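Side-chain contacts in PT26-6P (Thermococcus sp., PDB 2WB7), which is of unknown function but is encoded by a mobile extrachromosomal element of euryarchaea and joins two immunoglobulin-like domains to a helical domain: residues V309-R312 and R318-L321; R139-I142 and Q146-R149; E409-T414 and K464-D469; K397-L402 and N476-A481. All coordinates share one frame; numbering follows the deposited sequence.

Contact 1: residues V309-R312 and R318-L321; sequences VTLR and RMEL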
loop_
_atom_site.group_PDB
_atom_site.type_symbol
_atom_site.label_atom_id
_atom_site.label_comp_id
_atom_site.label_asym_id
_atom_site.label_seq_id
_atom_site.Cartn_x
_atom_site.Cartn_y
_atom_site.Cartn_z
ATOM N N VAL A 309 2.023 -12.046 9.531
ATOM C CA VAL A 309 3.180 -12.608 10.223
ATOM C C VAL A 309 4.082 -11.540 10.819
ATOM O O VAL A 309 3.960 -10.363 10.501
ATOM C CB VAL A 309 4.063 -13.494 9.277
ATOM C CG1 VAL A 309 3.202 -14.538 8.557
ATOM C CG2 VAL A 309 4.840 -12.628 8.295
ATOM N N THR A 310 4.972 -11.956 11.712
ATOM C CA THR A 310 6.160 -11.171 12.006
ATOM C C THR A 310 7.282 -12.046 11.504
ATOM O O THR A 310 7.172 -13.287 11.538
ATOM C CB THR A 310 6.370 -10.895 13.510
ATOM O OG1 THR A 310 6.354 -12.121 14.252
ATOM C CG2 THR A 310 5.306 -9.987 14.031
ATOM N N LEU A 311 8.340 -11.414 11.018
ATOM C CA LEU A 311 9.482 -12.137 10.530
ATOM C C LEU A 311 10.709 -11.733 11.343
ATOM O O LEU A 311 11.073 -10.541 11.409
ATOM C CB LEU A 311 9.693 -11.833 9.056
ATOM C CG LEU A 311 8.547 -12.230 8.123
ATOM C CD1 LEU A 311 8.829 -11.796 6.695
ATOM C CD2 LEU A 311 8.325 -13.721 8.172
ATOM N N ARG A 312 11.341 -12.713 11.984
ATOM C CA ARG A 312 12.581 -12.422 12.690
ATOM C C ARG A 312 13.646 -12.232 11.646
ATOM O O ARG A 312 13.767 -13.037 10.728
ATOM C CB ARG A 312 12.978 -13.556 13.626
ATOM C CG ARG A 312 14.303 -13.329 14.326
ATOM C CD ARG A 312 14.482 -14.292 15.506
ATOM N NE ARG A 312 13.964 -15.615 15.174
ATOM C CZ ARG A 312 12.787 -16.082 15.588
ATOM N NH1 ARG A 312 12.006 -15.346 16.363
ATOM N NH2 ARG A 312 12.390 -17.295 15.229
ATOM N N ARG A 318 19.178 -12.904 7.023
ATOM C CA ARG A 318 18.265 -14.005 6.817
ATOM C C ARG A 318 17.001 -13.784 7.659
ATOM O O ARG A 318 17.058 -13.164 8.725
ATOM C CB ARG A 318 18.936 -15.330 7.180
ATOM C CG ARG A 318 18.167 -16.544 6.704
ATOM C CD ARG A 318 18.850 -17.846 7.104
ATOM N NE ARG A 318 18.461 -18.271 8.446
ATOM C CZ ARG A 318 19.185 -18.060 9.535
ATOM N NH1 ARG A 318 20.347 -17.420 9.434
ATOM N NH2 ARG A 318 18.746 -18.482 10.717
HETATM N N MSE A 319 15.860 -14.278 7.190
HETATM C CA MSE A 319 14.596 -14.084 7.907
HETATM C C MSE A 319 14.004 -15.419 8.244
HETATM O O MSE A 319 14.194 -16.380 7.516
HETATM C CB MSE A 319 13.559 -13.352 7.049
HETATM C CG MSE A 319 13.839 -11.894 6.761
HETATM SE SE MSE A 319 12.420 -11.191 5.656
HETATM C CE MSE A 319 12.993 -9.365 5.709
ATOM N N GLU A 320 13.256 -15.482 9.335
ATOM C CA GLU A 320 12.493 -16.692 9.640
ATOM C C GLU A 320 11.139 -16.385 10.268
ATOM O O GLU A 320 10.982 -15.424 11.022
ATOM C CB GLU A 320 13.315 -17.684 10.472
ATOM C CG GLU A 320 14.122 -17.069 11.581
ATOM C CD GLU A 320 15.130 -18.045 12.144
ATOM O OE1 GLU A 320 15.287 -18.079 13.386
ATOM O OE2 GLU A 320 15.765 -18.775 11.340
ATOM N N LEU A 321 10.157 -17.204 9.922
ATOM C CA LEU A 321 8.785 -16.966 10.328
ATOM C C LEU A 321 8.690 -16.979 11.832
ATOM O O LEU A 321 9.147 -17.917 12.463
ATOM C CB LEU A 321 7.898 -18.063 9.755
ATOM C CG LEU A 321 6.405 -18.019 10.063
ATOM C CD1 LEU A 321 5.803 -16.672 9.630
ATOM C CD2 LEU A 321 5.710 -19.191 9.383
HETATM O O HOH W 1 9.707 -18.495 15.405
#

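Contact 2: residues R139-I142 and Q146-R149; sequences RDAI and QISR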
loop_
_atom_site.group_PDB
_atom_site.type_symbol
_atom_site.label_atom_id
_atom_site.label_comp_id
_atom_site.label_asym_id
_atom_site.label_seq_id
_atom_site.Cartn_x
_atom_site.Cartn_y
_atom_site.Cartn_z
ATOM N N ARG A 139 0.766 -16.656 -3.182
ATOM C CA ARG A 139 -0.205 -17.664 -2.785
ATOM C C ARG A 139 0.448 -18.777 -1.957
ATOM O O ARG A 139 -0.099 -19.190 -0.941
ATOM C CB ARG A 139 -0.946 -18.247 -3.989
ATOM C CG ARG A 139 -2.184 -18.999 -3.592
ATOM C CD ARG A 139 -2.496 -20.139 -4.519
ATOM N NE ARG A 139 -1.290 -20.843 -4.949
ATOM C CZ ARG A 139 -0.893 -20.944 -6.219
ATOM N NH1 ARG A 139 -1.619 -20.396 -7.185
ATOM N NH2 ARG A 139 0.225 -21.592 -6.530
ATOM N N ASP A 140 1.616 -19.257 -2.379
ATOM C CA ASP A 140 2.323 -20.291 -1.633
ATOM C C ASP A 140 2.715 -19.801 -0.258
ATOM O O ASP A 140 2.485 -20.465 0.766
ATOM C CB ASP A 140 3.591 -20.683 -2.366
ATOM C CG ASP A 140 3.312 -21.207 -3.748
ATOM O OD1 ASP A 140 2.142 -21.587 -3.999
ATOM O OD2 ASP A 140 4.260 -21.258 -4.579
ATOM N N ALA A 141 3.356 -18.643 -0.271
ATOM C CA ALA A 141 3.763 -17.966 0.920
ATOM C C ALA A 141 2.598 -17.933 1.898
ATOM O O ALA A 141 2.760 -18.278 3.066
ATOM C CB ALA A 141 4.210 -16.564 0.569
ATOM N N ILE A 142 1.419 -17.538 1.428
ATOM C CA ILE A 142 0.280 -17.437 2.331
ATOM C C ILE A 142 -0.092 -18.806 2.911
ATOM O O ILE A 142 -0.419 -18.942 4.085
ATOM C CB ILE A 142 -0.938 -16.791 1.645
ATOM C CG1 ILE A 142 -0.730 -15.290 1.508
ATOM C CG2 ILE A 142 -2.218 -17.047 2.443
ATOM C CD1 ILE A 142 -1.629 -14.662 0.460
ATOM N N GLN A 146 6.098 -20.158 4.576
ATOM C CA GLN A 146 7.521 -20.061 4.277
ATOM C C GLN A 146 7.835 -18.799 3.479
ATOM O O GLN A 146 7.503 -18.713 2.289
ATOM C CB GLN A 146 7.958 -21.273 3.480
ATOM C CG GLN A 146 7.460 -22.558 4.050
ATOM C CD GLN A 146 7.601 -23.721 3.071
ATOM O OE1 GLN A 146 8.219 -23.582 2.005
ATOM N NE2 GLN A 146 7.014 -24.872 3.421
ATOM N N ILE A 147 8.475 -17.829 4.129
ATOM C CA ILE A 147 8.826 -16.563 3.490
ATOM C C ILE A 147 10.290 -16.263 3.705
ATOM O O ILE A 147 10.702 -15.979 4.818
ATOM C CB ILE A 147 8.038 -15.385 4.075
ATOM C CG1 ILE A 147 6.539 -15.702 4.094
ATOM C CG2 ILE A 147 8.336 -14.108 3.304
ATOM C CD1 ILE A 147 5.752 -14.771 4.963
ATOM N N SER A 148 11.075 -16.318 2.637
ATOM C CA SER A 148 12.502 -16.097 2.703
ATOM C C SER A 148 12.802 -14.642 2.452
ATOM O O SER A 148 11.939 -13.887 2.010
ATOM C CB SER A 148 13.194 -16.924 1.624
ATOM O OG SER A 148 12.770 -16.529 0.326
ATOM N N ARG A 149 14.034 -14.247 2.736
ATOM C CA ARG A 149 14.471 -12.914 2.410
ATOM C C ARG A 149 14.421 -12.736 0.888
ATOM O O ARG A 149 14.293 -11.617 0.381
ATOM C CB ARG A 149 15.893 -12.715 2.928
ATOM C CG ARG A 149 16.422 -11.316 2.733
ATOM C CD ARG A 149 15.650 -10.325 3.596
ATOM N NE ARG A 149 15.971 -8.945 3.270
ATOM C CZ ARG A 149 16.885 -8.232 3.916
ATOM N NH1 ARG A 149 17.560 -8.782 4.919
ATOM N NH2 ARG A 149 17.133 -6.975 3.565
#

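Contact 3: residues E409-T414 and K464-D469; sequences EKINAT and KAAQQD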
loop_
_atom_site.group_PDB
_atom_site.type_symbol
_atom_site.label_atom_id
_atom_site.label_comp_id
_atom_site.label_asym_id
_atom_site.label_seq_id
_atom_site.Cartn_x
_atom_site.Cartn_y
_atom_site.Cartn_z
ATOM N N GLU A 409 23.329 22.018 44.374
ATOM C CA GLU A 409 24.463 21.146 44.502
ATOM C C GLU A 409 24.069 19.729 44.089
ATOM O O GLU A 409 24.884 18.972 43.559
ATOM C CB GLU A 409 24.968 21.169 45.939
ATOM C CG GLU A 409 26.144 20.254 46.183
ATOM C CD GLU A 409 26.368 19.958 47.665
ATOM O OE1 GLU A 409 27.529 19.659 48.032
ATOM O OE2 GLU A 409 25.391 20.019 48.461
ATOM N N LYS A 410 22.814 19.367 44.331
ATOM C CA LYS A 410 22.349 18.034 43.964
ATOM C C LYS A 410 21.988 18.000 42.481
ATOM O O LYS A 410 22.168 16.990 41.787
ATOM C CB LYS A 410 21.135 17.634 44.804
ATOM C CG LYS A 410 21.455 17.095 46.182
ATOM C CD LYS A 410 20.267 16.294 46.694
ATOM C CE LYS A 410 20.476 15.788 48.119
ATOM N NZ LYS A 410 20.342 16.891 49.092
ATOM N N ILE A 411 21.447 19.111 42.008
ATOM C CA ILE A 411 21.197 19.240 40.597
ATOM C C ILE A 411 22.522 18.999 39.898
ATOM O O ILE A 411 22.582 18.285 38.902
ATOM C CB ILE A 411 20.633 20.614 40.257
ATOM C CG1 ILE A 411 19.148 20.651 40.638
ATOM C CG2 ILE A 411 20.806 20.894 38.792
ATOM C CD1 ILE A 411 18.578 22.018 40.782
ATOM N N ASN A 412 23.587 19.575 40.447
ATOM C CA ASN A 412 24.924 19.410 39.900
ATOM C C ASN A 412 25.417 17.974 39.952
ATOM O O ASN A 412 25.918 17.447 38.971
ATOM C CB ASN A 412 25.900 20.322 40.627
ATOM C CG ASN A 412 25.841 21.754 40.130
ATOM O OD1 ASN A 412 25.272 22.038 39.078
ATOM N ND2 ASN A 412 26.436 22.663 40.883
ATOM N N ALA A 413 25.268 17.330 41.097
ATOM C CA ALA A 413 25.717 15.952 41.247
ATOM C C ALA A 413 25.093 15.068 40.179
ATOM O O ALA A 413 25.787 14.301 39.510
ATOM C CB ALA A 413 25.370 15.443 42.624
ATOM N N THR A 414 23.777 15.192 40.027
ATOM C CA THR A 414 22.983 14.360 39.122
ATOM C C THR A 414 23.350 14.568 37.654
ATOM O O THR A 414 23.560 13.608 36.903
ATOM C CB THR A 414 21.497 14.682 39.319
ATOM O OG1 THR A 414 21.185 14.529 40.704
ATOM C CG2 THR A 414 20.582 13.774 38.475
ATOM N N LYS A 464 24.038 23.040 30.482
ATOM C CA LYS A 464 23.339 24.311 30.580
ATOM C C LYS A 464 22.163 24.217 31.550
ATOM O O LYS A 464 21.854 25.167 32.287
ATOM C CB LYS A 464 22.880 24.787 29.196
ATOM C CG LYS A 464 23.998 24.858 28.169
ATOM C CD LYS A 464 23.617 25.734 26.983
ATOM C CE LYS A 464 24.578 25.555 25.820
ATOM N NZ LYS A 464 25.948 25.936 26.261
ATOM N N ALA A 465 21.498 23.069 31.544
ATOM C CA ALA A 465 20.362 22.857 32.436
ATOM C C ALA A 465 20.754 23.205 33.855
ATOM O O ALA A 465 20.054 23.948 34.534
ATOM C CB ALA A 465 19.879 21.429 32.359
ATOM N N ALA A 466 21.886 22.678 34.300
ATOM C CA ALA A 466 22.299 22.881 35.680
ATOM C C ALA A 466 22.503 24.355 36.026
ATOM O O ALA A 466 22.463 24.724 37.188
ATOM C CB ALA A 466 23.538 22.077 36.003
ATOM N N GLN A 467 22.689 25.203 35.026
ATOM C CA GLN A 467 23.002 26.599 35.298
ATOM C C GLN A 467 21.826 27.529 35.135
ATOM O O GLN A 467 21.989 28.740 35.207
ATOM C CB GLN A 467 24.130 27.073 34.389
ATOM C CG GLN A 467 25.407 26.319 34.594
ATOM C CD GLN A 467 26.304 26.390 33.383
ATOM O OE1 GLN A 467 26.119 27.231 32.506
ATOM N NE2 GLN A 467 27.276 25.494 33.316
ATOM N N GLN A 468 20.644 26.981 34.907
ATOM C CA GLN A 468 19.476 27.820 34.664
ATOM C C GLN A 468 18.869 28.328 35.964
ATOM O O GLN A 468 18.898 27.641 36.987
ATOM C CB GLN A 468 18.422 27.054 33.864
ATOM C CG GLN A 468 18.885 26.643 32.495
ATOM C CD GLN A 468 19.482 27.797 31.735
ATOM O OE1 GLN A 468 18.877 28.865 31.619
ATOM N NE2 GLN A 468 20.678 27.590 31.209
ATOM N N ASP A 469 18.314 29.530 35.927
ATOM C CA ASP A 469 17.551 29.998 37.059
ATOM C C ASP A 469 16.175 30.477 36.609
ATOM O O ASP A 469 15.378 30.945 37.429
ATOM C CB ASP A 469 18.301 31.094 37.800
ATOM C CG ASP A 469 18.642 32.247 36.906
ATOM O OD1 ASP A 469 18.941 33.342 37.423
ATOM O OD2 ASP A 469 18.599 32.058 35.671
#

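Contact 4: residues K397-L402 and N476-A481; sequences KNLIDL and NYLNAA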
loop_
_atom_site.group_PDB
_atom_site.type_symbol
_atom_site.label_atom_id
_atom_site.label_comp_id
_atom_site.label_asym_id
_atom_site.label_seq_id
_atom_site.Cartn_x
_atom_site.Cartn_y
_atom_site.Cartn_z
ATOM N N LYS A 397 12.088 13.638 37.079
ATOM C CA LYS A 397 11.170 14.178 38.057
ATOM C C LYS A 397 11.915 14.594 39.318
ATOM O O LYS A 397 11.660 15.686 39.835
ATOM C CB LYS A 397 10.061 13.191 38.392
ATOM C CG LYS A 397 8.960 13.833 39.235
ATOM C CD LYS A 397 8.204 12.813 40.072
ATOM C CE LYS A 397 7.768 13.424 41.408
ATOM N NZ LYS A 397 7.741 12.387 42.492
ATOM N N ASN A 398 12.828 13.747 39.816
ATOM C CA ASN A 398 13.657 14.124 40.964
ATOM C C ASN A 398 14.366 15.442 40.698
ATOM O O ASN A 398 14.368 16.349 41.534
ATOM C CB ASN A 398 14.732 13.082 41.280
ATOM C CG ASN A 398 14.182 11.677 41.437
ATOM O OD1 ASN A 398 13.124 11.444 42.036
ATOM N ND2 ASN A 398 14.932 10.716 40.915
ATOM N N LEU A 399 14.988 15.526 39.525
ATOM C CA LEU A 399 15.786 16.677 39.149
ATOM C C LEU A 399 14.939 17.943 39.238
ATOM O O LEU A 399 15.342 18.928 39.850
ATOM C CB LEU A 399 16.324 16.475 37.737
ATOM C CG LEU A 399 17.694 17.028 37.334
ATOM C CD1 LEU A 399 18.708 16.914 38.447
ATOM C CD2 LEU A 399 18.183 16.296 36.088
ATOM N N ILE A 400 13.745 17.907 38.658
ATOM C CA ILE A 400 12.860 19.060 38.720
ATOM C C ILE A 400 12.523 19.414 40.159
ATOM O O ILE A 400 12.414 20.584 40.508
ATOM C CB ILE A 400 11.550 18.830 37.947
ATOM C CG1 ILE A 400 11.841 18.646 36.452
ATOM C CG2 ILE A 400 10.577 20.000 38.185
ATOM C CD1 ILE A 400 10.637 18.212 35.612
ATOM N N ASP A 401 12.358 18.399 40.994
ATOM C CA ASP A 401 12.016 18.631 42.383
ATOM C C ASP A 401 13.170 19.307 43.085
ATOM O O ASP A 401 12.986 20.249 43.846
ATOM C CB ASP A 401 11.630 17.324 43.061
ATOM C CG ASP A 401 10.259 16.838 42.605
ATOM O OD1 ASP A 401 9.462 17.692 42.148
ATOM O OD2 ASP A 401 9.973 15.617 42.684
ATOM N N LEU A 402 14.370 18.834 42.803
ATOM C CA LEU A 402 15.552 19.510 43.273
ATOM C C LEU A 402 15.503 20.985 42.872
ATOM O O LEU A 402 15.741 21.863 43.691
ATOM C CB LEU A 402 16.800 18.841 42.714
ATOM C CG LEU A 402 16.980 17.393 43.153
ATOM C CD1 LEU A 402 18.254 16.807 42.566
ATOM C CD2 LEU A 402 17.026 17.358 44.657
ATOM N N ASN A 476 13.127 23.326 29.605
ATOM C CA ASN A 476 13.437 23.247 28.185
ATOM C C ASN A 476 14.730 22.521 27.881
ATOM O O ASN A 476 14.786 21.711 26.962
ATOM C CB ASN A 476 13.447 24.619 27.550
ATOM C CG ASN A 476 12.061 25.161 27.338
ATOM O OD1 ASN A 476 11.077 24.439 27.467
ATOM N ND2 ASN A 476 11.968 26.445 27.035
ATOM N N TYR A 477 15.766 22.799 28.656
ATOM C CA TYR A 477 17.035 22.140 28.430
ATOM C C TYR A 477 17.001 20.654 28.802
ATOM O O TYR A 477 17.632 19.824 28.129
ATOM C CB TYR A 477 18.153 22.842 29.195
ATOM C CG TYR A 477 18.832 23.957 28.425
ATOM C CD1 TYR A 477 19.577 23.678 27.282
ATOM C CD2 TYR A 477 18.757 25.282 28.855
ATOM C CE1 TYR A 477 20.216 24.680 26.577
ATOM C CE2 TYR A 477 19.399 26.291 28.163
ATOM C CZ TYR A 477 20.133 25.982 27.027
ATOM O OH TYR A 477 20.770 26.976 26.319
ATOM N N LEU A 478 16.283 20.315 29.872
ATOM C CA LEU A 478 16.116 18.908 30.222
ATOM C C LEU A 478 15.375 18.199 29.095
ATOM O O LEU A 478 15.746 17.109 28.668
ATOM C CB LEU A 478 15.349 18.754 31.526
ATOM C CG LEU A 478 16.121 19.100 32.794
ATOM C CD1 LEU A 478 15.210 18.889 33.994
ATOM C CD2 LEU A 478 17.402 18.271 32.875
ATOM N N ASN A 479 14.335 18.842 28.586
ATOM C CA ASN A 479 13.576 18.261 27.510
ATOM C C ASN A 479 14.370 18.119 26.201
ATOM O O ASN A 479 14.302 17.073 25.544
ATOM C CB ASN A 479 12.280 19.017 27.295
ATOM C CG ASN A 479 11.301 18.220 26.494
ATOM O OD1 ASN A 479 10.889 18.628 25.405
ATOM N ND2 ASN A 479 10.957 17.041 26.993
ATOM N N ALA A 480 15.121 19.156 25.828
ATOM C CA ALA A 480 16.012 19.052 24.677
ATOM C C ALA A 480 16.953 17.893 24.912
ATOM O O ALA A 480 17.151 17.055 24.041
ATOM C CB ALA A 480 16.801 20.349 24.448
ATOM N N ALA A 481 17.531 17.838 26.096
ATOM C CA ALA A 481 18.466 16.779 26.408
ATOM C C ALA A 481 17.827 15.380 26.300
ATOM O O ALA A 481 18.449 14.428 25.826
ATOM C CB ALA A 481 19.068 17.006 27.791
#

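Contact 1: residues V309-R312 and R318-L321
R312 and E320 form an antiparallel hydrogen-bonded pair of the hairpin, R312 N to E320 O and E320 N to R312 O both measuring 2.9 Å. The tight part lies on the face carrying L311 and L321. There V309 and L321 cross at about a right angle, CG1 to CD1 3.5 Å. L311 sends its CD1 to SE of the selenomethionine M319 at 3.8 Å, and its CD2 rests on L321, near CA and CD1.

The other face is looser, polar and partly solvent-facing. R312 NE reaches E320 OE1 in a weak but fairly straight bond of 3.3 Å (162°), the oxygen meeting the guanidinium at its edge with the two planes 89° apart. E320 OE2 is met from above its carboxylate plane by R318 NH2 at 3.1 Å. A water bridges R312 NH2 to L321 O, and R312 NH1 bonds Y353 OH. Were E320 an alanine, R318 NH2 would probably lose its carboxylate partner and turn more freely, and R312 its weak NE bond while keeping Y353.

Strand 319-331 is outermost in an eight-stranded antiparallel sheet; strand 301-314 separates it from strand 350-364, and helix 149-157 meets M319 through R149 and Y152.

Contact 2: residues R139-I142 and Q146-R149
A141 lays its methyl beside the side chain of I147, CB to CG1 4.3 Å, and this is the one apolar side-chain pair joining the two segments. The second approach is made by backbone: the carbonyl oxygen of Q146 comes to 4.1 Å from A141 CA, which fits the 5.5 Å between the CA atoms of A141 and Q146. The small side chain of A141 probably helps the loop to run this close to the helix. I147 reaches it because CG1 lies anti to its own carbonyl carbon (chi1 -51°), which brings that branch nearer the helix although the CB bond itself does not point at it. The buried area is correspondingly small, 105 Å² over both sides.

The polar groups do not join the two segments to each other. On the helix, R139 NH2 donates to D140 OD1 at 3.2 Å, on the syn side and 23° out of the carboxylate plane, in a salt bridge that stands apart from the loop. S148 and R149 turn to residues beyond the segments. S148 occupies the N-cap position of helix 149-157, its OG bonded to L151 N, while R149 makes a salt bridge to D153 and a bond to G317 O. The apolar side chains continue onto the neighbouring sheet, A141 touching L358, and I147 touching V309 and L311.

Taken together, these are two short helices joined by a tight loop, the second N-capped by S148, inserted between strands 120-129 and 163-178 of the first immunoglobulin-like domain and resting on strands of the second.

Contact 3: residues E409-T414 and K464-D469
The backbones of N412 and A466 come close, CA to CA 6.1 Å, where helix 408-438 passes the type I beta turn from A465 to Q468. I411 meets A466 with its CG2 branch, which lies anti to the backbone N and sits 4.0 Å from A466 CA and 4.1 Å from A466 CB. N412, its CG anti to the carbonyl carbon (chi1 -80°), brings OD1 to 3.5 Å from A466 CB; this is plain van der Waals contact of an amide oxygen with a methyl. A466 is therefore touched by two consecutive helix residues, one apolar and one polar.

The turn is braced from within. Q468 NE2 donates to K464 O at 2.9 Å, from 54° above the carbonyl plane, while Q467 N reaches that oxygen from the opposite face. On the helix, K410 O likewise takes two donors, T414 N and T414 OG1. Outside the pair, R408 NH2 bonds both A466 O and Q468 O and so holds the turn to the start of helix 408-438.

The polar bonds described here thus run within each segment or to R408, and the direct contact rests on van der Waals contact with CA and CB of A466, whose small side chain is consistent with the close approach of the two backbones.

Contact 4: residues K397-L402 and N476-A481
L478 turns its CG anti to its own carbonyl carbon (chi1 -74°) and presents both methyls, CD1 and CD2, to the facing helix, while I400 sets CG1 anti to its carbonyl carbon (chi1 -64°) and so brings that branch closer to L478 than its CB bond alone would. The two methyls of L478 divide the work. CD2 meets CD2 of L399 at 3.9 Å, and CD1 meets CG1 of I400 at 4.2 Å, both side chains slanting across the leucine. Because the CA atoms of I400 and L478 stand 9.1 Å apart, the gap is bridged wholly by side chains.

The pair packs helix 393-404 on helix 471-499 in an all-helical domain built of helices 393-404, 408-438, 442-465, 471-499 and 503-523; the two lie far apart in sequence yet meet through buried aliphatic groups. L399 extends the packing, also touching T414 and M418 of helix 408-438. On the other helix Y477 leans on D461 and K464 of helix 442-465.

Polar groups lie off this line: K397 NZ and D401 OD2, one turn apart on helix 393-404, make only a long ion pair of 3.9 Å.

How the contacts relate
The four contacts fall into two groups, one in the beta-rich body and one in the helical domain, whose nearest atoms are about 30 Å apart or more. Contacts 1 and 2 touch, their centres about 10 Å apart, so the hairpin of the second immunoglobulin-like domain meets the helical connection of the first. Contacts 3 and 4 also touch, I411 CG1 lying 3.6 Å from L402 CB, and between them engage four helices of one domain. Contacts 2 and 4 are buried and apolar, whereas contacts 1 and 3 are partly buried. Contact 1 alone adds cross-strand hydrogen bonds and a salt bridge; the others join their segments by dispersion.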